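Exo-alpha-sialidase (Clostridium perfringens, PDB 2V72) binds galactose as the family 32 carbohydrate-binding module of a large sialidase toxin, probably helping the enzyme to attach to host glycans. Local coordinates at residues Gly25-Ser30 against Thr43-Ser48; Asn38-Thr43 against Thr71-Gly76; Lys83-Ala88 against Glu94-Glu99. All coordinates share one frame; numbering follows the deposited sequence.

Interaction 1. Residues Gly25-Ser30 against Thr43-Ser48; sequences GQDPAS and TKWNGS. With GAL (beta-D-galactopyranose), chain C.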
ATOM      1  N   GLY A  25       3.362  14.388  -8.657  1.00 44.60           N
ATOM      2  CA  GLY A  25       2.294  15.362  -8.449  1.00 44.58           C
ATOM      3  C   GLY A  25       0.939  14.865  -8.915  1.00 44.84           C
ATOM      4  O   GLY A  25      -0.070  15.048  -8.235  1.00 45.39           O
ATOM      5  N   GLN A  26       0.938  14.225 -10.075  1.00 44.83           N
ATOM      6  CA  GLN A  26      -0.244  13.606 -10.681  1.00 45.33           C
ATOM      7  C   GLN A  26      -0.722  12.352  -9.923  1.00 44.64           C
ATOM      8  O   GLN A  26      -1.907  12.019  -9.951  1.00 44.65           O
ATOM      9  CB  GLN A  26       0.109  13.239 -12.128  1.00 45.05           C
ATOM     10  CG  GLN A  26      -0.878  12.378 -12.870  1.00 46.90           C
ATOM     11  CD  GLN A  26      -0.408  12.061 -14.272  1.00 47.17           C
ATOM     12  OE1 GLN A  26       0.175  12.911 -14.957  1.00 50.10           O
ATOM     13  NE2 GLN A  26      -0.664  10.840 -14.714  1.00 49.76           N
ATOM     14  N   ASP A  27       0.212  11.671  -9.256  1.00 44.20           N
ATOM     15  CA  ASP A  27      -0.054  10.416  -8.556  1.00 43.72           C
ATOM     16  C   ASP A  27       0.213  10.512  -7.054  1.00 43.36           C
ATOM     17  O   ASP A  27       1.174   9.913  -6.563  1.00 43.20           O
ATOM     18  CB  ASP A  27       0.822   9.305  -9.145  1.00 43.83           C
ATOM     19  CG  ASP A  27       0.599   9.101 -10.628  1.00 43.24           C
ATOM     20  OD1 ASP A  27      -0.489   9.452 -11.121  1.00 44.04           O
ATOM     21  OD2 ASP A  27       1.512   8.583 -11.299  1.00 41.70           O
ATOM     22  N   PRO A  28      -0.623  11.268  -6.316  1.00 43.16           N
ATOM     23  CA  PRO A  28      -0.381  11.417  -4.876  1.00 43.18           C
ATOM     24  C   PRO A  28      -0.789  10.174  -4.075  1.00 43.23           C
ATOM     25  O   PRO A  28      -1.546   9.341  -4.570  1.00 43.00           O
ATOM     26  CB  PRO A  28      -1.280  12.593  -4.494  1.00 43.35           C
ATOM     27  CG  PRO A  28      -2.411  12.524  -5.466  1.00 43.23           C
ATOM     28  CD  PRO A  28      -1.827  12.000  -6.751  1.00 42.95           C
ATOM     29  N   ALA A  29      -0.289  10.068  -2.847  1.00 43.35           N
ATOM     30  CA  ALA A  29      -0.660   8.987  -1.930  1.00 43.62           C
ATOM     31  C   ALA A  29      -2.175   8.755  -1.797  1.00 43.91           C
ATOM     32  O   ALA A  29      -2.618   7.611  -1.678  1.00 43.85           O
ATOM     33  CB  ALA A  29      -0.056   9.238  -0.579  1.00 43.65           C
ATOM     34  N   SER A  30      -2.947   9.844  -1.821  1.00 43.96           N
ATOM     35  CA  SER A  30      -4.397   9.823  -1.648  1.00 44.27           C
ATOM     36  C   SER A  30      -5.127   9.090  -2.773  1.00 44.85           C
ATOM     37  O   SER A  30      -6.253   8.610  -2.598  1.00 45.21           O
ATOM     38  CB  SER A  30      -4.928  11.253  -1.547  1.00 44.35           C
ATOM     39  OG  SER A  30      -4.684  11.982  -2.744  1.00 44.22           O
ATOM     40  N   THR A  43       5.589   6.793  -7.284  1.00 43.72           N
ATOM     41  CA  THR A  43       6.755   7.590  -6.924  1.00 43.89           C
ATOM     42  C   THR A  43       7.077   8.530  -8.088  1.00 44.14           C
ATOM     43  O   THR A  43       6.509   8.380  -9.173  1.00 43.75           O
ATOM     44  CB  THR A  43       7.958   6.707  -6.543  1.00 43.88           C
ATOM     45  OG1 THR A  43       8.300   5.850  -7.638  1.00 43.85           O
ATOM     46  CG2 THR A  43       7.628   5.850  -5.298  1.00 43.39           C
ATOM     47  N   LYS A  44       7.956   9.509  -7.878  1.00 44.42           N
ATOM     48  CA  LYS A  44       8.147  10.522  -8.920  1.00 44.77           C
ATOM     49  C   LYS A  44       8.805   9.999 -10.182  1.00 44.60           C
ATOM     50  O   LYS A  44       9.842   9.334 -10.146  1.00 44.93           O
ATOM     51  CB  LYS A  44       8.786  11.827  -8.412  1.00 44.78           C
ATOM     52  CG  LYS A  44      10.073  11.712  -7.653  1.00 45.51           C
ATOM     53  CD  LYS A  44      10.523  13.113  -7.157  1.00 45.24           C
ATOM     54  CE  LYS A  44       9.447  13.811  -6.323  1.00 45.79           C
ATOM     55  NZ  LYS A  44       9.882  15.157  -5.826  1.00 45.38           N
ATOM     56  N   TRP A  45       8.149  10.299 -11.295  1.00 44.73           N
ATOM     57  CA  TRP A  45       8.470   9.742 -12.605  1.00 44.90           C
ATOM     58  C   TRP A  45       9.919   9.946 -13.046  1.00 45.61           C
ATOM     59  O   TRP A  45      10.448   9.129 -13.799  1.00 45.00           O
ATOM     60  CB  TRP A  45       7.537  10.340 -13.647  1.00 44.52           C
ATOM     61  CG  TRP A  45       6.069  10.000 -13.489  1.00 44.31           C
ATOM     62  CD1 TRP A  45       5.465   9.317 -12.454  1.00 43.28           C
ATOM     63  CD2 TRP A  45       5.018  10.363 -14.392  1.00 42.88           C
ATOM     64  NE1 TRP A  45       4.107   9.238 -12.670  1.00 42.42           N
ATOM     65  CE2 TRP A  45       3.808   9.870 -13.849  1.00 43.17           C
ATOM     66  CE3 TRP A  45       4.984  11.054 -15.607  1.00 42.80           C
ATOM     67  CZ2 TRP A  45       2.572  10.042 -14.494  1.00 44.73           C
ATOM     68  CZ3 TRP A  45       3.755  11.226 -16.244  1.00 43.53           C
ATOM     69  CH2 TRP A  45       2.566  10.724 -15.686  1.00 43.68           C
ATOM     70  N   ASN A  46      10.558  11.026 -12.574  1.00 46.72           N
ATOM     71  CA  ASN A  46      11.943  11.328 -12.970  1.00 47.54           C
ATOM     72  C   ASN A  46      13.003  10.450 -12.302  1.00 47.82           C
ATOM     73  O   ASN A  46      14.201  10.630 -12.533  1.00 47.99           O
ATOM     74  CB  ASN A  46      12.279  12.828 -12.837  1.00 47.81           C
ATOM     75  CG  ASN A  46      12.276  13.337 -11.391  1.00 48.77           C
ATOM     76  OD1 ASN A  46      12.238  14.549 -11.165  1.00 50.17           O
ATOM     77  ND2 ASN A  46      12.324  12.432 -10.417  1.00 49.13           N
ATOM     78  N   GLY A  47      12.546   9.506 -11.478  1.00 48.15           N
ATOM     79  CA  GLY A  47      13.402   8.495 -10.860  1.00 48.38           C
ATOM     80  C   GLY A  47      14.368   9.005  -9.806  1.00 49.01           C
ATOM     81  O   GLY A  47      15.366   8.342  -9.508  1.00 49.09           O
ATOM     82  N   SER A  48      14.078  10.172  -9.233  1.00 49.23           N
ATOM     83  CA  SER A  48      15.021  10.831  -8.319  1.00 49.47           C
ATOM     84  C   SER A  48      14.973  10.219  -6.940  1.00 49.61           C
ATOM     85  O   SER A  48      15.948  10.270  -6.198  1.00 50.01           O
ATOM     86  CB  SER A  48      14.748  12.337  -8.227  1.00 49.56           C
ATOM     87  OG  SER A  48      13.402  12.593  -7.872  1.00 49.03           O
TER
HETATM   88  C1  GAL C1140       4.913   6.560 -17.860  1.00 48.53           C
HETATM   89  C2  GAL C1140       3.782   5.969 -17.022  1.00 48.85           C
HETATM   90  C3  GAL C1140       3.715   6.633 -15.643  1.00 48.25           C
HETATM   91  C4  GAL C1140       5.088   6.719 -14.973  1.00 48.00           C
HETATM   92  C5  GAL C1140       6.142   7.261 -15.928  1.00 48.42           C
HETATM   93  C6  GAL C1140       7.526   7.203 -15.285  1.00 47.79           C
HETATM   94  O1  GAL C1140       5.056   5.785 -19.022  1.00 49.22           O
HETATM   95  O2  GAL C1140       2.552   6.095 -17.707  1.00 48.29           O
HETATM   96  O3  GAL C1140       2.859   5.886 -14.810  1.00 47.96           O
HETATM   97  O4  GAL C1140       5.490   5.440 -14.532  1.00 47.65           O
HETATM   98  O5  GAL C1140       6.136   6.519 -17.142  1.00 49.00           O
HETATM   99  O6  GAL C1140       8.422   8.018 -16.011  1.00 47.84           O
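Gln26 sets its terminal amide obliquely, planes 78° apart, against the CZ2-CH2 side of the six-membered ring of Trp45, with OE1 3.3 Å from Trp45 CH2 and NE2 3.3 Å from Trp45 CZ2. An extended glutamine suits this exposed rim, since its long chain, with CG opposite the backbone N (chi1 170°), carries the amide out to the ring carbons and the polar group tolerates water there. Asp27 deals with the polar part of the same ring: Trp45 NE1 donates to Asp27 OD2 over 3.0 Å, with an N-H...O angle of 151°. The acceptor lies close to the indole plane, but the N-H arrives from above the plane of the carboxylate. Trp45 begins the central pair of a type I turn running from Lys44 to Gly47, and Glu24 accepts a bond from its backbone N. Galactose lies over one face of the indole, its C4 3.6 Å from Trp45 NE1 and its C5 3.6 Å from Trp45 CD2, and GAL O6 donates to Trp45 O over 3.2 Å. This is the usual sugar-on-aromatic platform of carbohydrate-binding modules. A bond at the ring edge resists rotation of the indole, and the nearby carboxylate may make its electrons more attractive to the C-H groups of the sugar.

Interaction 2. Residues Asn38-Thr43 against Thr71-Gly76; sequences NTMWHT and TPRTSG. With CA (calcium ion), chain B; GAL (beta-D-galactopyranose), chain C.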
ATOM      1  N   ASN A  38      -8.412   3.591 -11.795  1.00 49.20           N
ATOM      2  CA  ASN A  38      -7.752   4.398 -12.829  1.00 49.36           C
ATOM      3  C   ASN A  38      -6.768   5.438 -12.276  1.00 48.93           C
ATOM      4  O   ASN A  38      -5.958   5.979 -13.025  1.00 49.02           O
ATOM      5  CB  ASN A  38      -8.788   5.078 -13.734  1.00 49.53           C
ATOM      6  CG  ASN A  38      -9.627   4.080 -14.519  1.00 50.54           C
ATOM      7  OD1 ASN A  38      -9.149   3.020 -14.931  1.00 50.88           O
ATOM      8  ND2 ASN A  38     -10.892   4.420 -14.729  1.00 51.88           N
ATOM      9  N   THR A  39      -6.844   5.715 -10.975  1.00 48.47           N
ATOM     10  CA  THR A  39      -5.904   6.626 -10.311  1.00 47.65           C
ATOM     11  C   THR A  39      -4.978   5.823  -9.404  1.00 47.28           C
ATOM     12  O   THR A  39      -5.437   4.930  -8.676  1.00 47.06           O
ATOM     13  CB  THR A  39      -6.627   7.647  -9.423  1.00 47.54           C
ATOM     14  OG1 THR A  39      -7.350   6.942  -8.409  1.00 48.23           O
ATOM     15  CG2 THR A  39      -7.594   8.509 -10.230  1.00 47.03           C
ATOM     16  N   MET A  40      -3.690   6.164  -9.418  1.00 46.46           N
ATOM     17  CA  MET A  40      -2.696   5.470  -8.598  1.00 45.47           C
ATOM     18  C   MET A  40      -1.813   6.398  -7.768  1.00 45.35           C
ATOM     19  O   MET A  40      -1.662   7.582  -8.096  1.00 45.50           O
ATOM     20  CB  MET A  40      -1.798   4.618  -9.491  1.00 45.44           C
ATOM     21  CG  MET A  40      -0.910   5.411 -10.429  1.00 44.71           C
ATOM     22  SD  MET A  40      -0.055   4.324 -11.570  1.00 45.07           S
ATOM     23  CE  MET A  40      -1.274   4.243 -12.888  1.00 45.20           C
ATOM     24  N   TRP A  41      -1.232   5.844  -6.702  1.00 44.38           N
ATOM     25  CA  TRP A  41      -0.051   6.419  -6.085  1.00 44.01           C
ATOM     26  C   TRP A  41       1.142   5.911  -6.878  1.00 44.04           C
ATOM     27  O   TRP A  41       1.192   4.743  -7.258  1.00 43.90           O
ATOM     28  CB  TRP A  41       0.096   6.011  -4.604  1.00 43.74           C
ATOM     29  CG  TRP A  41       1.488   6.266  -4.081  1.00 43.10           C
ATOM     30  CD1 TRP A  41       2.085   7.488  -3.910  1.00 42.93           C
ATOM     31  CD2 TRP A  41       2.473   5.285  -3.703  1.00 43.15           C
ATOM     32  NE1 TRP A  41       3.370   7.329  -3.447  1.00 42.69           N
ATOM     33  CE2 TRP A  41       3.635   5.992  -3.306  1.00 42.61           C
ATOM     34  CE3 TRP A  41       2.482   3.883  -3.649  1.00 41.46           C
ATOM     35  CZ2 TRP A  41       4.794   5.347  -2.862  1.00 42.87           C
ATOM     36  CZ3 TRP A  41       3.630   3.243  -3.211  1.00 42.75           C
ATOM     37  CH2 TRP A  41       4.777   3.977  -2.820  1.00 42.84           C
ATOM     38  N   HIS A  42       2.100   6.793  -7.138  1.00 43.80           N
ATOM     39  CA  HIS A  42       3.273   6.431  -7.911  1.00 43.58           C
ATOM     40  C   HIS A  42       4.391   7.352  -7.443  1.00 43.93           C
ATOM     41  O   HIS A  42       4.161   8.548  -7.208  1.00 43.79           O
ATOM     42  CB  HIS A  42       2.966   6.632  -9.400  1.00 43.70           C
ATOM     43  CG  HIS A  42       3.947   5.997 -10.341  1.00 42.73           C
ATOM     44  ND1 HIS A  42       5.289   6.300 -10.341  1.00 41.57           N
ATOM     45  CD2 HIS A  42       3.760   5.125 -11.361  1.00 42.21           C
ATOM     46  CE1 HIS A  42       5.894   5.621 -11.301  1.00 42.80           C
ATOM     47  NE2 HIS A  42       4.987   4.901 -11.936  1.00 42.02           N
ATOM     48  N   THR A  43       5.589   6.793  -7.284  1.00 43.72           N
ATOM     49  CA  THR A  43       6.755   7.590  -6.924  1.00 43.89           C
ATOM     50  C   THR A  43       7.077   8.530  -8.088  1.00 44.14           C
ATOM     51  O   THR A  43       6.509   8.380  -9.173  1.00 43.75           O
ATOM     52  CB  THR A  43       7.958   6.707  -6.543  1.00 43.88           C
ATOM     53  OG1 THR A  43       8.300   5.850  -7.638  1.00 43.85           O
ATOM     54  CG2 THR A  43       7.628   5.850  -5.298  1.00 43.39           C
ATOM     55  N   THR A  71      -3.919  -3.441  -5.027  1.00 46.03           N
ATOM     56  CA  THR A  71      -4.273  -3.405  -6.445  1.00 46.06           C
ATOM     57  C   THR A  71      -3.223  -2.632  -7.256  1.00 46.25           C
ATOM     58  O   THR A  71      -3.058  -1.423  -7.074  1.00 46.23           O
ATOM     59  CB  THR A  71      -5.649  -2.744  -6.645  1.00 45.99           C
ATOM     60  OG1 THR A  71      -6.606  -3.353  -5.767  1.00 46.11           O
ATOM     61  CG2 THR A  71      -6.120  -2.857  -8.100  1.00 46.00           C
ATOM     62  N   PRO A  72      -2.506  -3.334  -8.154  1.00 46.48           N
ATOM     63  CA  PRO A  72      -1.563  -2.672  -9.044  1.00 46.62           C
ATOM     64  C   PRO A  72      -2.255  -1.774 -10.064  1.00 47.24           C
ATOM     65  O   PRO A  72      -3.486  -1.787 -10.184  1.00 47.35           O
ATOM     66  CB  PRO A  72      -0.872  -3.846  -9.760  1.00 46.43           C
ATOM     67  CG  PRO A  72      -1.171  -5.040  -8.943  1.00 46.07           C
ATOM     68  CD  PRO A  72      -2.517  -4.791  -8.371  1.00 46.25           C
ATOM     69  N   ARG A  73      -1.459  -1.005 -10.796  1.00 48.05           N
ATOM     70  CA  ARG A  73      -1.960  -0.180 -11.888  1.00 48.73           C
ATOM     71  C   ARG A  73      -2.698  -1.005 -12.941  1.00 49.68           C
ATOM     72  O   ARG A  73      -2.244  -2.065 -13.368  1.00 49.70           O
ATOM     73  CB  ARG A  73      -0.828   0.626 -12.522  1.00 48.42           C
ATOM     74  CG  ARG A  73       0.308  -0.193 -13.110  1.00 47.62           C
ATOM     75  CD  ARG A  73       1.472   0.698 -13.495  1.00 45.57           C
ATOM     76  NE  ARG A  73       1.094   1.686 -14.500  1.00 44.79           N
ATOM     77  CZ  ARG A  73       1.726   2.837 -14.710  1.00 44.50           C
ATOM     78  NH1 ARG A  73       2.783   3.182 -13.975  1.00 43.75           N
ATOM     79  NH2 ARG A  73       1.289   3.656 -15.651  1.00 44.08           N
ATOM     80  N   THR A  74      -3.852  -0.488 -13.343  1.00 50.99           N
ATOM     81  CA  THR A  74      -4.772  -1.154 -14.256  1.00 52.07           C
ATOM     82  C   THR A  74      -4.178  -1.268 -15.677  1.00 52.23           C
ATOM     83  O   THR A  74      -4.615  -2.085 -16.485  1.00 52.75           O
ATOM     84  CB  THR A  74      -6.139  -0.402 -14.227  1.00 52.08           C
ATOM     85  OG1 THR A  74      -7.224  -1.334 -14.292  1.00 53.53           O
ATOM     86  CG2 THR A  74      -6.248   0.622 -15.343  1.00 52.63           C
ATOM     87  N   SER A  75      -3.150  -0.465 -15.943  1.00 52.23           N
ATOM     88  CA  SER A  75      -2.488  -0.391 -17.241  1.00 51.96           C
ATOM     89  C   SER A  75      -1.033   0.047 -17.026  1.00 51.80           C
ATOM     90  O   SER A  75      -0.736   0.771 -16.072  1.00 51.99           O
ATOM     91  CB  SER A  75      -3.230   0.604 -18.134  1.00 51.87           C
ATOM     92  OG  SER A  75      -2.481   0.927 -19.283  1.00 52.13           O
ATOM     93  N   GLY A  76      -0.133  -0.392 -17.903  1.00 51.41           N
ATOM     94  CA  GLY A  76       1.301  -0.147 -17.740  1.00 50.91           C
ATOM     95  C   GLY A  76       1.906  -1.084 -16.711  1.00 50.69           C
ATOM     96  O   GLY A  76       1.178  -1.753 -15.978  1.00 50.56           O
TER
HETATM   97 CA    CA B1139      -7.054   4.838  -6.969  1.00 42.43          CA
HETATM   98  C1  GAL C1140       4.913   6.560 -17.860  1.00 48.53           C
HETATM   99  C2  GAL C1140       3.782   5.969 -17.022  1.00 48.85           C
HETATM  100  C3  GAL C1140       3.715   6.633 -15.643  1.00 48.25           C
HETATM  101  C4  GAL C1140       5.088   6.719 -14.973  1.00 48.00           C
HETATM  102  C5  GAL C1140       6.142   7.261 -15.928  1.00 48.42           C
HETATM  103  C6  GAL C1140       7.526   7.203 -15.285  1.00 47.79           C
HETATM  104  O1  GAL C1140       5.056   5.785 -19.022  1.00 49.22           O
HETATM  105  O2  GAL C1140       2.552   6.095 -17.707  1.00 48.29           O
HETATM  106  O3  GAL C1140       2.859   5.886 -14.810  1.00 47.96           O
HETATM  107  O4  GAL C1140       5.490   5.440 -14.532  1.00 47.65           O
HETATM  108  O5  GAL C1140       6.136   6.519 -17.142  1.00 49.00           O
HETATM  109  O6  GAL C1140       8.422   8.018 -16.011  1.00 47.84           O
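His42 and Arg73 meet almost perpendicularly, their ring and guanidinium planes 89° apart. Arg73 NH1 sits near the plane of the imidazole at its edge, 3.4 Å from His42 CD2. The third member of the group, Met40, comes over a face of the guanidinium: its chain bends at the last torsion, chi3 88°, and swings the methyl CE to 3.8 Å from Arg73 CZ. Methionine suits this position, since a soft, flexible thioether can cover the flat face of the guanidinium, which offers no N-H, without competing for the N-H groups that all point outward in the plane. Arg73 NE donates to Ser75 O over 2.6 Å, nearly straight at 163° and in the carbonyl plane, while NH1 also bonds Asn78 O. The guanidinium is thereby fixed in rotation and presents its edge to the sugar: NH1 reaches GAL O3 over 2.8 Å and NH2 reaches the same O3 over 2.9 Å, with a weak bond from NH2 to GAL O2. Such loops at one end of a beta-sandwich form the binding surface of the F5/8 type C (discoidin-like) fold, to which family 32 modules belong. His42 lies on the short strand 41-42, and its ring is held by ND1 donating to Thr43 O over 2.7 Å; the other nitrogen, NE2, comes within 2.7 Å of GAL O4, the axial hydroxyl that marks galactose. Phe133 and Trp45 also border this imidazole. Just before Met40, Thr39 turns to the calcium ion and supplies both its carbonyl O, at 2.4 Å from the metal, and OG1, in a site completed by Ser31, Asp34, Asn36, Ala137 and Glu138. One residue earlier, Asn38 OD1 rests loosely against the methyl CG2 of Thr74.

Interaction 3. Residues Lys83-Ala88 against Glu94-Glu99; sequences KYEIHA and ETLVAE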
ATOM      1  N   LYS A  83       9.298  -6.633  -4.396  1.00 49.64           N
ATOM      2  CA  LYS A  83       9.785  -6.984  -3.063  1.00 50.03           C
ATOM      3  C   LYS A  83       9.287  -5.930  -2.070  1.00 50.08           C
ATOM      4  O   LYS A  83       9.435  -4.720  -2.302  1.00 50.09           O
ATOM      5  CB  LYS A  83      11.315  -7.071  -3.057  1.00 50.08           C
ATOM      6  CG  LYS A  83      11.895  -7.956  -1.960  1.00 50.87           C
ATOM      7  CD  LYS A  83      13.416  -7.874  -1.897  1.00 50.84           C
ATOM      8  CE  LYS A  83      13.939  -8.697  -0.725  1.00 53.14           C
ATOM      9  NZ  LYS A  83      15.155  -8.111  -0.063  1.00 53.82           N
ATOM     10  N   TYR A  84       8.693  -6.394  -0.972  1.00 49.97           N
ATOM     11  CA  TYR A  84       7.951  -5.521  -0.065  1.00 50.09           C
ATOM     12  C   TYR A  84       8.156  -5.851   1.421  1.00 50.29           C
ATOM     13  O   TYR A  84       8.646  -6.929   1.777  1.00 50.49           O
ATOM     14  CB  TYR A  84       6.448  -5.569  -0.398  1.00 50.01           C
ATOM     15  CG  TYR A  84       5.801  -6.907  -0.093  1.00 50.03           C
ATOM     16  CD1 TYR A  84       5.198  -7.150   1.140  1.00 50.08           C
ATOM     17  CD2 TYR A  84       5.808  -7.936  -1.037  1.00 50.62           C
ATOM     18  CE1 TYR A  84       4.618  -8.387   1.428  1.00 50.35           C
ATOM     19  CE2 TYR A  84       5.235  -9.170  -0.765  1.00 50.13           C
ATOM     20  CZ  TYR A  84       4.639  -9.389   0.466  1.00 50.34           C
ATOM     21  OH  TYR A  84       4.075 -10.610   0.727  1.00 50.15           O
ATOM     22  N   GLU A  85       7.779  -4.896   2.269  1.00 50.24           N
ATOM     23  CA  GLU A  85       7.622  -5.088   3.708  1.00 50.28           C
ATOM     24  C   GLU A  85       6.331  -4.405   4.106  1.00 50.14           C
ATOM     25  O   GLU A  85       5.951  -3.395   3.512  1.00 50.41           O
ATOM     26  CB  GLU A  85       8.754  -4.423   4.483  1.00 50.34           C
ATOM     27  CG  GLU A  85      10.087  -5.162   4.525  1.00 50.67           C
ATOM     28  CD  GLU A  85      11.163  -4.356   5.263  1.00 50.51           C
ATOM     29  OE1 GLU A  85      10.890  -3.190   5.633  1.00 51.29           O
ATOM     30  OE2 GLU A  85      12.280  -4.878   5.462  1.00 49.76           O
ATOM     31  N   ILE A  86       5.654  -4.954   5.106  1.00 50.08           N
ATOM     32  CA  ILE A  86       4.477  -4.320   5.682  1.00 50.10           C
ATOM     33  C   ILE A  86       4.662  -4.171   7.199  1.00 50.30           C
ATOM     34  O   ILE A  86       4.946  -5.143   7.897  1.00 49.76           O
ATOM     35  CB  ILE A  86       3.173  -5.105   5.347  1.00 50.22           C
ATOM     36  CG1 ILE A  86       3.005  -5.278   3.824  1.00 50.40           C
ATOM     37  CG2 ILE A  86       1.947  -4.428   5.978  1.00 50.53           C
ATOM     38  CD1 ILE A  86       1.653  -5.846   3.383  1.00 49.66           C
ATOM     39  N   HIS A  87       4.531  -2.941   7.689  1.00 50.96           N
ATOM     40  CA  HIS A  87       4.621  -2.646   9.118  1.00 51.60           C
ATOM     41  C   HIS A  87       3.291  -2.103   9.577  1.00 52.47           C
ATOM     42  O   HIS A  87       2.597  -1.425   8.814  1.00 52.46           O
ATOM     43  CB  HIS A  87       5.679  -1.580   9.415  1.00 51.25           C
ATOM     44  CG  HIS A  87       7.080  -1.992   9.099  1.00 50.60           C
ATOM     45  ND1 HIS A  87       7.567  -2.042   7.810  1.00 50.23           N
ATOM     46  CD2 HIS A  87       8.112  -2.335   9.906  1.00 49.88           C
ATOM     47  CE1 HIS A  87       8.838  -2.407   7.837  1.00 50.18           C
ATOM     48  NE2 HIS A  87       9.192  -2.596   9.096  1.00 49.63           N
ATOM     49  N   ALA A  88       2.938  -2.404  10.824  1.00 53.54           N
ATOM     50  CA  ALA A  88       1.731  -1.864  11.433  1.00 54.78           C
ATOM     51  C   ALA A  88       2.107  -0.944  12.582  1.00 55.56           C
ATOM     52  O   ALA A  88       3.097  -1.178  13.272  1.00 55.51           O
ATOM     53  CB  ALA A  88       0.826  -2.990  11.921  1.00 54.74           C
ATOM     54  N   GLU A  94       5.460   0.559  16.249  1.00 64.12           N
ATOM     55  CA  GLU A  94       5.595   0.080  14.872  1.00 63.68           C
ATOM     56  C   GLU A  94       6.267  -1.289  14.842  1.00 63.26           C
ATOM     57  O   GLU A  94       7.292  -1.502  15.495  1.00 63.15           O
ATOM     58  CB  GLU A  94       6.376   1.075  14.014  1.00 63.79           C
ATOM     59  CG  GLU A  94       6.543   0.640  12.559  1.00 64.12           C
ATOM     60  CD  GLU A  94       7.026   1.761  11.661  1.00 64.88           C
ATOM     61  OE1 GLU A  94       6.202   2.307  10.894  1.00 65.30           O
ATOM     62  OE2 GLU A  94       8.224   2.104  11.729  1.00 65.18           O
ATOM     63  N   THR A  95       5.689  -2.203  14.066  1.00 62.56           N
ATOM     64  CA  THR A  95       6.138  -3.593  14.027  1.00 61.84           C
ATOM     65  C   THR A  95       5.959  -4.234  12.648  1.00 61.05           C
ATOM     66  O   THR A  95       4.889  -4.137  12.048  1.00 60.91           O
ATOM     67  CB  THR A  95       5.431  -4.439  15.118  1.00 61.91           C
ATOM     68  OG1 THR A  95       5.542  -5.834  14.809  1.00 62.90           O
ATOM     69  CG2 THR A  95       3.952  -4.068  15.236  1.00 62.43           C
ATOM     70  N   LEU A  96       7.023  -4.882  12.165  1.00 60.15           N
ATOM     71  CA  LEU A  96       7.015  -5.634  10.910  1.00 59.33           C
ATOM     72  C   LEU A  96       6.073  -6.835  10.997  1.00 59.01           C
ATOM     73  O   LEU A  96       6.195  -7.674  11.897  1.00 58.81           O
ATOM     74  CB  LEU A  96       8.433  -6.104  10.553  1.00 59.18           C
ATOM     75  CG  LEU A  96       8.637  -6.819   9.208  1.00 58.99           C
ATOM     76  CD1 LEU A  96       8.732  -5.836   8.056  1.00 58.51           C
ATOM     77  CD2 LEU A  96       9.867  -7.704   9.235  1.00 59.22           C
ATOM     78  N   VAL A  97       5.152  -6.918  10.042  1.00 58.57           N
ATOM     79  CA  VAL A  97       4.059  -7.885  10.103  1.00 58.27           C
ATOM     80  C   VAL A  97       3.893  -8.716   8.825  1.00 57.89           C
ATOM     81  O   VAL A  97       3.199  -9.731   8.826  1.00 57.99           O
ATOM     82  CB  VAL A  97       2.734  -7.182  10.494  1.00 58.33           C
ATOM     83  CG1 VAL A  97       2.116  -6.434   9.306  1.00 57.99           C
ATOM     84  CG2 VAL A  97       1.761  -8.173  11.121  1.00 58.78           C
ATOM     85  N   ALA A  98       4.528  -8.275   7.744  1.00 57.51           N
ATOM     86  CA  ALA A  98       4.549  -9.016   6.486  1.00 57.10           C
ATOM     87  C   ALA A  98       5.758  -8.608   5.663  1.00 56.85           C
ATOM     88  O   ALA A  98       6.228  -7.475   5.759  1.00 56.76           O
ATOM     89  CB  ALA A  98       3.263  -8.790   5.696  1.00 57.09           C
ATOM     90  N   GLU A  99       6.269  -9.547   4.875  1.00 56.74           N
ATOM     91  CA  GLU A  99       7.348  -9.277   3.925  1.00 57.14           C
ATOM     92  C   GLU A  99       7.453 -10.421   2.939  1.00 56.92           C
ATOM     93  O   GLU A  99       7.118 -11.556   3.271  1.00 57.28           O
ATOM     94  CB  GLU A  99       8.692  -9.051   4.635  1.00 57.47           C
ATOM     95  CG  GLU A  99       9.033 -10.075   5.722  1.00 58.99           C
ATOM     96  CD  GLU A  99      10.090 -11.082   5.300  1.00 60.92           C
ATOM     97  OE1 GLU A  99       9.994 -11.637   4.179  1.00 61.00           O
ATOM     98  OE2 GLU A  99      11.021 -11.318   6.109  1.00 61.52           O
TER
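Ile86 O is gripped by two backbone donors, Val97 N at 2.8 Å and Ala98 N at 3.2 Å, the mark of a classic beta bulge. With Val97 and Ala98 both facing Ile86, the antiparallel register shifts by one between the Ile86-Ala98 and His87-Leu96 pairs. Ile86 N returns a bond to Ala98 O, 2.7 Å long, and beyond the bulge Ala88 and Thr95 bond each other in both directions. Leu96 has CG opposite its backbone N (chi1 -175°), which directs its methyl CD1 over the imidazole of His87 in a CH-pi contact, 3.4 Å from His87 NE2. The aliphatic part of Glu85 packs against the same methyl, and a branched leucine can thus touch both neighbours. The other face carries Ile86, Ala88 and Ala98; Ile86 CB and Ala98 CB are 3.7 Å apart, and the small alanines probably allow the two sheets to approach closely. Strands 84-90 and 93-101 form a hairpin at the edge of a five-stranded sheet, with 121-129 on the inner side of 84-90. Their apolar face meets the second sheet: Ile86 and Ala98 touch Val111 of strand 109-113, and Ala88 touches Ile117 of strand 116-119.

Interactions 1 and 2 are two walls of one galactose pocket: their centres lie 11 Å apart, they share Thr43, and both touch the sugar. They also meet directly, Asp27 OD2 packing 3.1 Å from His42 CB, so the carboxylate that steadies the tryptophan platform of interaction 1 lies beside the histidine of interaction 2. The segments alternate along the chain, so the loops are interleaved in sequence, and the calcium ion held in part by Thr39 of interaction 2 is about 9 Å from the side chain of Asp27. Interaction 3 stands apart, its centre 22 Å and 21 Å from those of interactions 1 and 2, and belongs to the sandwich framework beyond the chain's centre from interaction 2.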